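Side-chain contacts in UPF0201 protein MJ1564 (Methanocaldococcus jannaschii DSM 2661, PDB 2PZZ), which is of unknown function but belongs to an archaeal family resembling RNA-binding proteins in structure, although RNA binding itself is thought unlikely: residues 7-12 with 84-89; 33-38 with 43-48; 65-70 with 94-99; 69-74 with 118-123. All coordinates share one frame; numbering follows the deposited sequence.

Interaction 2, at the surface, joins two antiparallel strands through backbone hydrogen bonds, with an aromatic pair on one face and a long ion pair past the end of strand 31-36. Interaction 1 is partly buried and depends on a single lysine ammonium. It meets interaction 2 inside the sheet, where strands 3-10 and 42-48 are neighbours, and meets interaction 3 through the backbone bond between Asn85 and Asn95. Interactions 3 and 4 both use helix 64-73 and are purely apolar: the first, partly buried, receives a phenylalanine from a loop, whereas the second is a buried helix pair. The chemistry of each contact thus follows its place in the fold.

Interaction 1: residues 7-12 with 84-89; sequences KAKVKP and LNKQAA
Lys86 reaches from the first turn of helix 86-90 to strand 3-10 and places its ammonium on the backbone of Lys9. The polar part of the contact is one hydrogen bond, from Lys86 NZ to Lys9 O at 2.8 Å. The donor stands above the carbonyl plane, with a C=O...N angle of 144°. Bends at chi2 and chi3 (147° and 53°) swing the end of the lysine across to this oxygen. The same ammonium also bonds to His101 O and forms a salt bridge with Glu14, so three oxygens grip the ammonium of a buried lysine.

Beyond the bond the side chains barely touch. Lys9 CG lies 3.9 Å from Lys86 NZ, and the two side chains are roughly perpendicular, with the end of Lys9 leading away. A methionine in place of Lys86 would probably leave Lys9 O and His101 O without this donor and Glu14 without this countercharge.

Capping interactions fix the start of the helix. Asn85 OD1 accepts from Gln87 N at 2.6 Å and from Ala88 N at 3.0 Å, and Asp99 OD1 is an additional acceptor, for Lys86 N. The two bonds to Asn85 OD1 are those of an asparagine N-cap, which here starts a short helix directly after strand 79-84, and the first residue of that helix ties it to strand 3-10 of the antiparallel sheet.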
loop_
_atom_site.group_PDB
_atom_site.type_symbol
_atom_site.label_atom_id
_atom_site.label_comp_id
_atom_site.label_asym_id
_atom_site.label_seq_id
_atom_site.Cartn_x
_atom_site.Cartn_y
_atom_site.Cartn_z
ATOM N N LYS A 7 7.669 11.564 4.522
ATOM C CA LYS A 7 7.818 10.259 5.161
ATOM C C LYS A 7 6.978 9.259 4.375
ATOM O O LYS A 7 5.855 9.559 3.996
ATOM C CB LYS A 7 7.329 10.317 6.615
ATOM C CG LYS A 7 8.063 11.353 7.454
ATOM C CD LYS A 7 7.567 11.364 8.894
ATOM C CE LYS A 7 8.323 12.412 9.710
ATOM N NZ LYS A 7 7.825 12.539 11.114
ATOM N N ALA A 8 7.524 8.079 4.122
ATOM C CA ALA A 8 6.797 7.054 3.377
ATOM C C ALA A 8 7.245 5.703 3.874
ATOM O O ALA A 8 8.435 5.391 3.835
ATOM C CB ALA A 8 7.093 7.173 1.879
ATOM N N LYS A 9 6.302 4.902 4.353
ATOM C CA LYS A 9 6.643 3.575 4.849
ATOM C C LYS A 9 6.908 2.681 3.641
ATOM O O LYS A 9 6.426 2.948 2.544
ATOM C CB LYS A 9 5.486 2.980 5.677
ATOM C CG LYS A 9 4.322 2.420 4.842
ATOM C CD LYS A 9 3.311 1.623 5.690
ATOM C CE LYS A 9 2.578 2.511 6.702
ATOM N NZ LYS A 9 1.424 1.823 7.387
ATOM N N VAL A 10 7.702 1.644 3.859
ATOM C CA VAL A 10 8.012 0.663 2.844
ATOM C C VAL A 10 7.630 -0.653 3.497
ATOM O O VAL A 10 8.284 -1.105 4.437
ATOM C CB VAL A 10 9.516 0.606 2.490
ATOM C CG1 VAL A 10 9.781 -0.611 1.581
ATOM C CG2 VAL A 10 9.938 1.877 1.790
ATOM N N LYS A 11 6.552 -1.253 3.016
ATOM C CA LYS A 11 6.105 -2.521 3.574
ATOM C C LYS A 11 6.985 -3.675 3.109
ATOM O O LYS A 11 7.663 -3.578 2.079
ATOM C CB LYS A 11 4.648 -2.744 3.192
ATOM C CG LYS A 11 3.733 -1.665 3.767
ATOM C CD LYS A 11 2.272 -2.070 3.627
ATOM C CE LYS A 11 1.379 -1.149 4.423
ATOM N NZ LYS A 11 -0.023 -1.646 4.464
ATOM N N PRO A 12 7.000 -4.783 3.874
ATOM C CA PRO A 12 7.800 -5.970 3.552
ATOM C C PRO A 12 7.777 -6.417 2.083
ATOM O O PRO A 12 8.810 -6.812 1.543
ATOM C CB PRO A 12 7.216 -7.034 4.482
ATOM C CG PRO A 12 6.927 -6.230 5.730
ATOM C CD PRO A 12 6.270 -4.974 5.148
ATOM N N LEU A 84 -0.244 11.507 -0.203
ATOM C CA LEU A 84 -0.256 11.322 -1.649
ATOM C C LEU A 84 -0.336 9.831 -1.891
ATOM O O LEU A 84 0.278 9.033 -1.163
ATOM C CB LEU A 84 1.013 11.875 -2.298
ATOM C CG LEU A 84 1.176 13.397 -2.289
ATOM C CD1 LEU A 84 2.476 13.778 -2.990
ATOM C CD2 LEU A 84 -0.013 14.043 -2.977
ATOM N N ASN A 85 -1.100 9.449 -2.905
ATOM C CA ASN A 85 -1.226 8.038 -3.229
ATOM C C ASN A 85 0.137 7.586 -3.735
ATOM O O ASN A 85 0.718 8.198 -4.631
ATOM C CB ASN A 85 -2.271 7.835 -4.309
ATOM C CG ASN A 85 -2.504 6.378 -4.600
ATOM O OD1 ASN A 85 -1.557 5.622 -4.870
ATOM N ND2 ASN A 85 -3.761 5.963 -4.531
ATOM N N LYS A 86 0.647 6.518 -3.149
ATOM C CA LYS A 86 1.955 5.989 -3.495
ATOM C C LYS A 86 1.991 5.347 -4.884
ATOM O O LYS A 86 3.013 5.418 -5.579
ATOM C CB LYS A 86 2.371 4.981 -2.412
ATOM C CG LYS A 86 3.850 4.768 -2.259
ATOM C CD LYS A 86 4.236 4.473 -0.802
ATOM C CE LYS A 86 3.437 3.329 -0.210
ATOM N NZ LYS A 86 4.116 2.716 0.976
ATOM N N GLN A 87 0.873 4.743 -5.291
ATOM C CA GLN A 87 0.790 4.062 -6.584
ATOM C C GLN A 87 0.628 5.067 -7.716
ATOM O O GLN A 87 1.220 4.917 -8.787
ATOM C CB GLN A 87 -0.371 3.059 -6.565
ATOM C CG GLN A 87 -0.388 2.200 -5.287
ATOM C CD GLN A 87 0.958 1.542 -5.018
ATOM O OE1 GLN A 87 1.331 1.298 -3.861
ATOM N NE2 GLN A 87 1.695 1.242 -6.082
ATOM N N ALA A 88 -0.165 6.103 -7.474
ATOM C CA ALA A 88 -0.340 7.143 -8.473
ATOM C C ALA A 88 1.001 7.863 -8.633
ATOM O O ALA A 88 1.427 8.186 -9.745
ATOM C CB ALA A 88 -1.409 8.119 -8.025
ATOM N N ALA A 89 1.680 8.087 -7.512
ATOM C CA ALA A 89 2.961 8.773 -7.523
ATOM C C ALA A 89 4.009 7.981 -8.294
ATOM O O ALA A 89 4.881 8.553 -8.966
ATOM C CB ALA A 89 3.440 9.017 -6.094
#

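Interaction 2: residues 33-38 with 43-48; sequences TFIEKD and EWEGKT
Thr33 and Glu45 form a hydrogen-bonded antiparallel pair in which each backbone serves the other: Thr33 N gives to Glu45 O and Glu45 N to Thr33 O, both at 2.8 Å. Ile35 and Glu43 repeat the pattern. Glu43 N donates to Ile35 O at 2.8 Å on a more bent path (135° at the hydrogen), and Ile35 N donates to Glu43 O, an oxygen less surely placed.

Between them, Phe34 and Trp44 make a non-hydrogen-bonded pair. Phe34 CB sits over the indole face, 3.7 Å from the centroid of the Trp44 six-membered ring. With CG anti to the backbone N (chi1 175°), the phenyl ring turns its edge toward the face of the five-membered ring, a T-shaped pair with planes at 58°. The indole N-H is satisfied by Lys16 O. A serine in place of Trp44 would probably strip Phe34 of its aromatic partner and leave Lys16 O without that donor.

Past the end of strand 31-36, Lys37 NZ and Glu43 OE1 form a long salt bridge at 3.8 Å. The hairpin ends the sheet within this chain: strand 31-36 is outermost, strand 42-48 continues to strand 3-10, and helix 16-26 packs against Trp44 through Val19, Lys20 and Ile23.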
loop_
_atom_site.group_PDB
_atom_site.type_symbol
_atom_site.label_atom_id
_atom_site.label_comp_id
_atom_site.label_asym_id
_atom_site.label_seq_id
_atom_site.Cartn_x
_atom_site.Cartn_y
_atom_site.Cartn_z
ATOM N N THR A 33 16.480 9.521 3.250
ATOM C CA THR A 33 17.213 8.554 4.055
ATOM C C THR A 33 16.249 7.409 4.395
ATOM O O THR A 33 15.061 7.624 4.673
ATOM C CB THR A 33 17.741 9.164 5.364
ATOM O OG1 THR A 33 16.679 9.207 6.326
ATOM C CG2 THR A 33 18.273 10.576 5.118
ATOM N N PHE A 34 16.766 6.190 4.365
ATOM C CA PHE A 34 15.952 5.024 4.645
ATOM C C PHE A 34 16.290 4.404 5.986
ATOM O O PHE A 34 17.450 4.125 6.272
ATOM C CB PHE A 34 16.153 3.969 3.560
ATOM C CG PHE A 34 15.430 2.679 3.832
ATOM C CD1 PHE A 34 14.068 2.563 3.578
ATOM C CD2 PHE A 34 16.113 1.583 4.344
ATOM C CE1 PHE A 34 13.395 1.370 3.824
ATOM C CE2 PHE A 34 15.448 0.383 4.597
ATOM C CZ PHE A 34 14.087 0.275 4.337
ATOM N N ILE A 35 15.272 4.185 6.807
ATOM C CA ILE A 35 15.485 3.557 8.101
ATOM C C ILE A 35 14.674 2.277 8.207
ATOM O O ILE A 35 13.518 2.213 7.782
ATOM C CB ILE A 35 15.109 4.489 9.278
ATOM C CG1 ILE A 35 13.748 5.137 9.036
ATOM C CG2 ILE A 35 16.191 5.541 9.464
ATOM C CD1 ILE A 35 13.790 6.336 8.098
ATOM N N GLU A 36 15.299 1.253 8.769
ATOM C CA GLU A 36 14.659 -0.040 8.945
ATOM C C GLU A 36 13.829 -0.064 10.223
ATOM O O GLU A 36 14.207 0.537 11.231
ATOM C CB GLU A 36 15.724 -1.127 9.005
ATOM C CG GLU A 36 16.626 -1.145 7.785
ATOM C CD GLU A 36 17.861 -1.994 7.992
ATOM O OE1 GLU A 36 18.661 -1.664 8.900
ATOM O OE2 GLU A 36 18.029 -2.985 7.251
ATOM N N LYS A 37 12.691 -0.749 10.167
ATOM C CA LYS A 37 11.814 -0.871 11.325
ATOM C C LYS A 37 11.694 -2.335 11.746
ATOM O O LYS A 37 12.690 -3.060 11.754
ATOM C CB LYS A 37 10.439 -0.274 11.016
ATOM C CG LYS A 37 10.461 1.243 10.915
ATOM C CD LYS A 37 9.058 1.807 10.852
ATOM C CE LYS A 37 9.072 3.318 10.891
ATOM N NZ LYS A 37 7.690 3.870 10.967
ATOM N N ASP A 38 10.488 -2.777 12.086
ATOM C CA ASP A 38 10.304 -4.160 12.519
ATOM C C ASP A 38 9.562 -5.041 11.515
ATOM O O ASP A 38 8.731 -4.566 10.747
ATOM C CB ASP A 38 9.561 -4.205 13.862
ATOM C CG ASP A 38 10.298 -3.461 14.969
ATOM O OD1 ASP A 38 11.529 -3.622 15.093
ATOM O OD2 ASP A 38 9.642 -2.715 15.722
ATOM N N GLU A 43 11.170 2.685 6.259
ATOM C CA GLU A 43 10.599 3.999 6.018
ATOM C C GLU A 43 11.598 4.986 5.418
ATOM O O GLU A 43 12.773 5.004 5.805
ATOM C CB GLU A 43 10.061 4.563 7.333
ATOM C CG GLU A 43 9.585 6.000 7.268
ATOM C CD GLU A 43 9.146 6.533 8.632
ATOM O OE1 GLU A 43 9.971 6.535 9.574
ATOM O OE2 GLU A 43 7.978 6.956 8.764
ATOM N N TRP A 44 11.128 5.796 4.471
ATOM C CA TRP A 44 11.964 6.821 3.862
ATOM C C TRP A 44 11.570 8.140 4.515
ATOM O O TRP A 44 10.392 8.401 4.692
ATOM C CB TRP A 44 11.699 6.979 2.346
ATOM C CG TRP A 44 12.314 5.946 1.464
ATOM C CD1 TRP A 44 11.694 4.861 0.911
ATOM C CD2 TRP A 44 13.680 5.898 1.027
ATOM N NE1 TRP A 44 12.589 4.138 0.157
ATOM C CE2 TRP A 44 13.814 4.753 0.208
ATOM C CE3 TRP A 44 14.803 6.711 1.247
ATOM C CZ2 TRP A 44 15.036 4.399 -0.399
ATOM C CZ3 TRP A 44 16.020 6.360 0.645
ATOM C CH2 TRP A 44 16.123 5.210 -0.172
ATOM N N GLU A 45 12.551 8.958 4.868
ATOM C CA GLU A 45 12.284 10.282 5.422
ATOM C C GLU A 45 13.190 11.252 4.677
ATOM O O GLU A 45 14.317 10.908 4.327
ATOM C CB GLU A 45 12.618 10.347 6.903
ATOM C CG GLU A 45 11.604 9.680 7.785
ATOM C CD GLU A 45 12.083 9.598 9.208
ATOM O OE1 GLU A 45 12.990 8.782 9.478
ATOM O OE2 GLU A 45 11.562 10.356 10.048
ATOM N N GLY A 46 12.705 12.462 4.432
ATOM C CA GLY A 46 13.528 13.427 3.728
ATOM C C GLY A 46 12.900 14.792 3.626
ATOM O O GLY A 46 11.767 15.004 4.064
ATOM N N LYS A 47 13.630 15.726 3.027
ATOM C CA LYS A 47 13.128 17.079 2.900
ATOM C C LYS A 47 13.551 17.743 1.605
ATOM O O LYS A 47 14.517 17.334 0.962
ATOM C CB LYS A 47 13.636 17.924 4.070
ATOM C CG LYS A 47 13.439 17.288 5.446
ATOM C CD LYS A 47 13.694 18.300 6.566
ATOM C CE LYS A 47 15.178 18.579 6.776
ATOM N NZ LYS A 47 15.833 17.502 7.577
ATOM N N THR A 48 12.800 18.773 1.235
ATOM C CA THR A 48 13.081 19.583 0.059
ATOM C C THR A 48 12.468 20.943 0.332
ATOM O O THR A 48 11.552 21.059 1.145
ATOM C CB THR A 48 12.458 19.016 -1.240
ATOM O OG1 THR A 48 12.717 19.927 -2.315
ATOM C CG2 THR A 48 10.932 18.828 -1.105
#

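Interaction 3: residues 65-70 with 94-99; sequences DAARMV and VNFDID
Phe96 inserts its ring against Val70 and Ala67, an apolar helix-to-loop contact in which the loop leading to strand 104-109 is held against helix 64-73 of this alpha+beta fold with an antiparallel sheet. Phe96 contributes more than half of the surface buried between the segments. Its CG is anti to the carbonyl carbon (chi1 -62°), which carries the phenyl group away from the loop backbone and over to the helix.

Val70 lies over one face of that ring. Its two methyls divide the work, CG2 coming 3.9 Å from Phe96 CG and CG1 4.1 Å from Phe96 CD1, so the branched end of the valine rests on the half of the ring nearer the loop. Ala67, one helical turn earlier, meets the far half, and its small side chain lets the ring come close to the helix backbone.

Leu58 of helix 52-60 and Leu84 of strand 79-84 also touch Phe96, so the ring joins three elements besides its own loop. The loop itself is held by polar bonds that do not involve the helix: besides the backbone link of Asn95 to Asn85, Asp99 OD2 accepts from His101 N. At the far end of the ring, Phe96 CE2 approaches Ala67 CA to 3.5 Å, and Ala67 CB stands 3.7 Å from Phe96 CZ.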
loop_
_atom_site.group_PDB
_atom_site.type_symbol
_atom_site.label_atom_id
_atom_site.label_comp_id
_atom_site.label_asym_id
_atom_site.label_seq_id
_atom_site.Cartn_x
_atom_site.Cartn_y
_atom_site.Cartn_z
ATOM N N ASP A 65 -8.407 22.454 -7.946
ATOM C CA ASP A 65 -9.552 22.569 -7.054
ATOM C C ASP A 65 -9.491 21.567 -5.922
ATOM O O ASP A 65 -9.848 21.884 -4.784
ATOM C CB ASP A 65 -10.848 22.387 -7.845
ATOM C CG ASP A 65 -10.695 21.401 -8.993
ATOM O OD1 ASP A 65 -9.869 21.662 -9.904
ATOM O OD2 ASP A 65 -11.395 20.366 -8.989
ATOM N N ALA A 66 -9.036 20.356 -6.232
ATOM C CA ALA A 66 -8.938 19.311 -5.227
ATOM C C ALA A 66 -7.777 19.614 -4.283
ATOM O O ALA A 66 -7.911 19.510 -3.069
ATOM C CB ALA A 66 -8.736 17.953 -5.897
ATOM N N ALA A 67 -6.638 19.987 -4.854
ATOM C CA ALA A 67 -5.458 20.292 -4.060
ATOM C C ALA A 67 -5.726 21.424 -3.071
ATOM O O ALA A 67 -5.352 21.330 -1.907
ATOM C CB ALA A 67 -4.289 20.649 -4.973
ATOM N N ARG A 68 -6.388 22.479 -3.532
ATOM C CA ARG A 68 -6.694 23.614 -2.668
ATOM C C ARG A 68 -7.511 23.183 -1.455
ATOM O O ARG A 68 -7.229 23.579 -0.329
ATOM C CB ARG A 68 -7.458 24.680 -3.453
ATOM C CG ARG A 68 -7.816 25.929 -2.645
ATOM C CD ARG A 68 -6.608 26.538 -1.905
ATOM N NE ARG A 68 -6.969 27.859 -1.411
ATOM C CZ ARG A 68 -6.971 28.951 -2.164
ATOM N NH1 ARG A 68 -6.600 28.880 -3.437
ATOM N NH2 ARG A 68 -7.416 30.097 -1.669
HETATM N N MSE A 69 -8.520 22.352 -1.694
HETATM C CA MSE A 69 -9.369 21.878 -0.618
HETATM C C MSE A 69 -8.563 21.033 0.365
HETATM O O MSE A 69 -8.679 21.204 1.580
HETATM C CB MSE A 69 -10.527 21.048 -1.178
HETATM C CG MSE A 69 -11.554 20.649 -0.125
HETATM SE SE MSE A 69 -12.719 19.206 -0.694
HETATM C CE MSE A 69 -11.702 17.755 0.097
ATOM N N VAL A 70 -7.747 20.119 -0.155
ATOM C CA VAL A 70 -6.947 19.260 0.715
ATOM C C VAL A 70 -5.920 20.042 1.543
ATOM O O VAL A 70 -5.723 19.765 2.724
ATOM C CB VAL A 70 -6.217 18.168 -0.099
ATOM C CG1 VAL A 70 -5.289 17.374 0.806
ATOM C CG2 VAL A 70 -7.250 17.226 -0.756
ATOM N N VAL A 94 -0.322 12.798 -9.366
ATOM C CA VAL A 94 -0.664 13.279 -8.035
ATOM C C VAL A 94 -2.095 12.907 -7.682
ATOM O O VAL A 94 -3.029 13.266 -8.401
ATOM C CB VAL A 94 -0.533 14.812 -7.912
ATOM C CG1 VAL A 94 -1.073 15.261 -6.555
ATOM C CG2 VAL A 94 0.934 15.231 -8.056
ATOM N N ASN A 95 -2.253 12.185 -6.573
ATOM C CA ASN A 95 -3.559 11.766 -6.089
ATOM C C ASN A 95 -3.549 11.818 -4.545
ATOM O O ASN A 95 -2.641 11.295 -3.902
ATOM C CB ASN A 95 -3.857 10.358 -6.592
ATOM C CG ASN A 95 -5.317 10.149 -6.877
ATOM O OD1 ASN A 95 -5.995 9.424 -6.166
ATOM N ND2 ASN A 95 -5.817 10.795 -7.926
ATOM N N PHE A 96 -4.568 12.445 -3.969
ATOM C CA PHE A 96 -4.660 12.636 -2.522
ATOM C C PHE A 96 -5.249 11.534 -1.624
ATOM O O PHE A 96 -5.327 11.700 -0.406
ATOM C CB PHE A 96 -5.378 13.956 -2.261
ATOM C CG PHE A 96 -4.648 15.140 -2.808
ATOM C CD1 PHE A 96 -3.414 15.523 -2.270
ATOM C CD2 PHE A 96 -5.160 15.854 -3.886
ATOM C CE1 PHE A 96 -2.701 16.604 -2.804
ATOM C CE2 PHE A 96 -4.455 16.930 -4.419
ATOM C CZ PHE A 96 -3.222 17.303 -3.874
ATOM N N ASP A 97 -5.653 10.412 -2.200
ATOM C CA ASP A 97 -6.196 9.319 -1.394
ATOM C C ASP A 97 -5.054 8.404 -0.941
ATOM O O ASP A 97 -4.163 8.090 -1.729
ATOM C CB ASP A 97 -7.195 8.519 -2.222
ATOM C CG ASP A 97 -6.561 7.920 -3.456
ATOM O OD1 ASP A 97 -5.791 8.642 -4.123
ATOM O OD2 ASP A 97 -6.830 6.737 -3.759
ATOM N N ILE A 98 -5.064 7.987 0.322
ATOM C CA ILE A 98 -4.014 7.100 0.812
ATOM C C ILE A 98 -4.218 5.728 0.176
ATOM O O ILE A 98 -5.305 5.156 0.264
ATOM C CB ILE A 98 -4.055 6.917 2.366
ATOM C CG1 ILE A 98 -3.785 8.243 3.086
ATOM C CG2 ILE A 98 -3.017 5.894 2.796
ATOM C CD1 ILE A 98 -5.007 9.117 3.239
ATOM N N ASP A 99 -3.183 5.203 -0.472
ATOM C CA ASP A 99 -3.290 3.887 -1.094
ATOM C C ASP A 99 -3.232 2.805 -0.018
ATOM O O ASP A 99 -2.972 3.092 1.156
ATOM C CB ASP A 99 -2.161 3.665 -2.107
ATOM C CG ASP A 99 -0.788 3.745 -1.475
ATOM O OD1 ASP A 99 -0.371 4.865 -1.108
ATOM O OD2 ASP A 99 -0.133 2.686 -1.344
#

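Interaction 4: residues 69-74 with 118-123; sequences MVLEKG and KIIKDI
Leu71 and Ile120 bring helices 69-73 and 118-123 together, their CA atoms 6.7 Å apart where the two segments run nearly antiparallel, at 168°, with axes approaching to 10.2 Å. The contact across this interface is apolar. The side chains of Leu71 and Ile120 run alongside one another, pointing opposite ways, and Ile120 CG2 touches Leu71 CB at 3.8 Å. The other branch of the isoleucine, extended at chi2 (-180°), carries CD1 to within 3.7 Å of Leu71 O, an oxygen that is hydrogen-bonded to Thr80 OG1. One turn along the second helix, Ile123 lies roughly perpendicular to the leucine, its CG2 4.1 Å from Leu71 CD1. The leucine is thus met by Ile120 and Ile123.

At the margin of the interface, Glu72 CG comes 4.4 Å from Ile120 CG2, while its carboxylate turns to Arg68 in a salt bridge within its own helix. Arg68 in turn packs on Ile120.

The pair is embedded on several sides. Leu71 also touches Phe82 of strand 79-84, Ile123 packs on Leu58 and Lys55 of helix 52-60, and Ile120 reaches Met75 in the loop after helix 64-73. Helix 116-123 is thereby joined to two helices and, through Leu71, to strand 79-84 of the sheet.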
loop_
_atom_site.group_PDB
_atom_site.type_symbol
_atom_site.label_atom_id
_atom_site.label_comp_id
_atom_site.label_asym_id
_atom_site.label_seq_id
_atom_site.Cartn_x
_atom_site.Cartn_y
_atom_site.Cartn_z
HETATM N N MSE A 69 -8.520 22.352 -1.694
HETATM C CA MSE A 69 -9.369 21.878 -0.618
HETATM C C MSE A 69 -8.563 21.033 0.365
HETATM O O MSE A 69 -8.679 21.204 1.580
HETATM C CB MSE A 69 -10.527 21.048 -1.178
HETATM C CG MSE A 69 -11.554 20.649 -0.125
HETATM SE SE MSE A 69 -12.719 19.206 -0.694
HETATM C CE MSE A 69 -11.702 17.755 0.097
ATOM N N VAL A 70 -7.747 20.119 -0.155
ATOM C CA VAL A 70 -6.947 19.260 0.715
ATOM C C VAL A 70 -5.920 20.042 1.543
ATOM O O VAL A 70 -5.723 19.765 2.724
ATOM C CB VAL A 70 -6.217 18.168 -0.099
ATOM C CG1 VAL A 70 -5.289 17.374 0.806
ATOM C CG2 VAL A 70 -7.250 17.226 -0.756
ATOM N N LEU A 71 -5.267 21.017 0.923
ATOM C CA LEU A 71 -4.275 21.820 1.630
ATOM C C LEU A 71 -4.903 22.677 2.737
ATOM O O LEU A 71 -4.334 22.809 3.821
ATOM C CB LEU A 71 -3.509 22.706 0.642
ATOM C CG LEU A 71 -2.765 21.914 -0.443
ATOM C CD1 LEU A 71 -1.948 22.847 -1.338
ATOM C CD2 LEU A 71 -1.862 20.889 0.224
ATOM N N GLU A 72 -6.066 23.261 2.478
ATOM C CA GLU A 72 -6.700 24.080 3.507
ATOM C C GLU A 72 -7.180 23.211 4.656
ATOM O O GLU A 72 -7.060 23.587 5.824
ATOM C CB GLU A 72 -7.864 24.869 2.927
ATOM C CG GLU A 72 -7.428 25.970 2.005
ATOM C CD GLU A 72 -8.574 26.863 1.624
ATOM O OE1 GLU A 72 -9.652 26.716 2.243
ATOM O OE2 GLU A 72 -8.406 27.711 0.721
ATOM N N LYS A 73 -7.700 22.032 4.322
ATOM C CA LYS A 73 -8.185 21.090 5.324
ATOM C C LYS A 73 -7.090 20.612 6.279
ATOM O O LYS A 73 -7.367 20.324 7.446
ATOM C CB LYS A 73 -8.818 19.885 4.627
ATOM C CG LYS A 73 -9.309 18.785 5.551
ATOM C CD LYS A 73 -10.127 17.756 4.762
ATOM C CE LYS A 73 -11.276 18.438 4.011
ATOM N NZ LYS A 73 -12.107 17.496 3.198
ATOM N N GLY A 74 -5.856 20.513 5.786
ATOM C CA GLY A 74 -4.759 20.063 6.630
ATOM C C GLY A 74 -3.955 21.229 7.187
ATOM O O GLY A 74 -2.923 21.052 7.828
ATOM N N LYS A 118 -0.608 31.961 1.914
ATOM C CA LYS A 118 -0.103 32.469 0.645
ATOM C C LYS A 118 0.616 31.351 -0.085
ATOM O O LYS A 118 0.607 31.296 -1.314
ATOM C CB LYS A 118 0.845 33.651 0.858
ATOM C CG LYS A 118 0.125 34.987 1.024
ATOM C CD LYS A 118 1.102 36.155 1.054
ATOM C CE LYS A 118 0.365 37.487 1.134
ATOM N NZ LYS A 118 1.292 38.647 0.988
ATOM N N ILE A 119 1.244 30.462 0.682
ATOM C CA ILE A 119 1.957 29.321 0.115
ATOM C C ILE A 119 0.927 28.466 -0.618
ATOM O O ILE A 119 1.144 28.030 -1.757
ATOM C CB ILE A 119 2.595 28.448 1.230
ATOM C CG1 ILE A 119 3.701 29.228 1.948
ATOM C CG2 ILE A 119 3.132 27.142 0.640
ATOM C CD1 ILE A 119 4.905 29.473 1.104
ATOM N N ILE A 120 -0.204 28.247 0.051
ATOM C CA ILE A 120 -1.275 27.429 -0.500
ATOM C C ILE A 120 -1.930 28.032 -1.732
ATOM O O ILE A 120 -2.231 27.313 -2.682
ATOM C CB ILE A 120 -2.349 27.141 0.570
ATOM C CG1 ILE A 120 -1.743 26.268 1.674
ATOM C CG2 ILE A 120 -3.546 26.438 -0.064
ATOM C CD1 ILE A 120 -2.711 25.913 2.791
ATOM N N LYS A 121 -2.163 29.340 -1.714
ATOM C CA LYS A 121 -2.772 30.012 -2.859
ATOM C C LYS A 121 -1.819 29.936 -4.043
ATOM O O LYS A 121 -2.230 29.816 -5.193
ATOM C CB LYS A 121 -3.067 31.483 -2.524
ATOM C CG LYS A 121 -4.295 31.676 -1.637
ATOM C CD LYS A 121 -4.470 33.133 -1.199
ATOM C CE LYS A 121 -5.746 33.304 -0.361
ATOM N NZ LYS A 121 -5.837 34.612 0.376
ATOM N N ASP A 122 -0.534 30.001 -3.734
ATOM C CA ASP A 122 0.519 29.950 -4.729
ATOM C C ASP A 122 0.635 28.554 -5.347
ATOM O O ASP A 122 0.860 28.414 -6.552
ATOM C CB ASP A 122 1.835 30.350 -4.063
ATOM C CG ASP A 122 2.982 30.420 -5.033
ATOM O OD1 ASP A 122 3.485 29.355 -5.436
ATOM O OD2 ASP A 122 3.380 31.546 -5.395
ATOM N N ILE A 123 0.473 27.525 -4.515
ATOM C CA ILE A 123 0.567 26.148 -4.979
ATOM C C ILE A 123 -0.683 25.704 -5.730
ATOM O O ILE A 123 -0.592 25.179 -6.844
ATOM C CB ILE A 123 0.811 25.181 -3.801
ATOM C CG1 ILE A 123 2.185 25.466 -3.186
ATOM C CG2 ILE A 123 0.745 23.724 -4.280
ATOM C CD1 ILE A 123 2.523 24.589 -1.967
#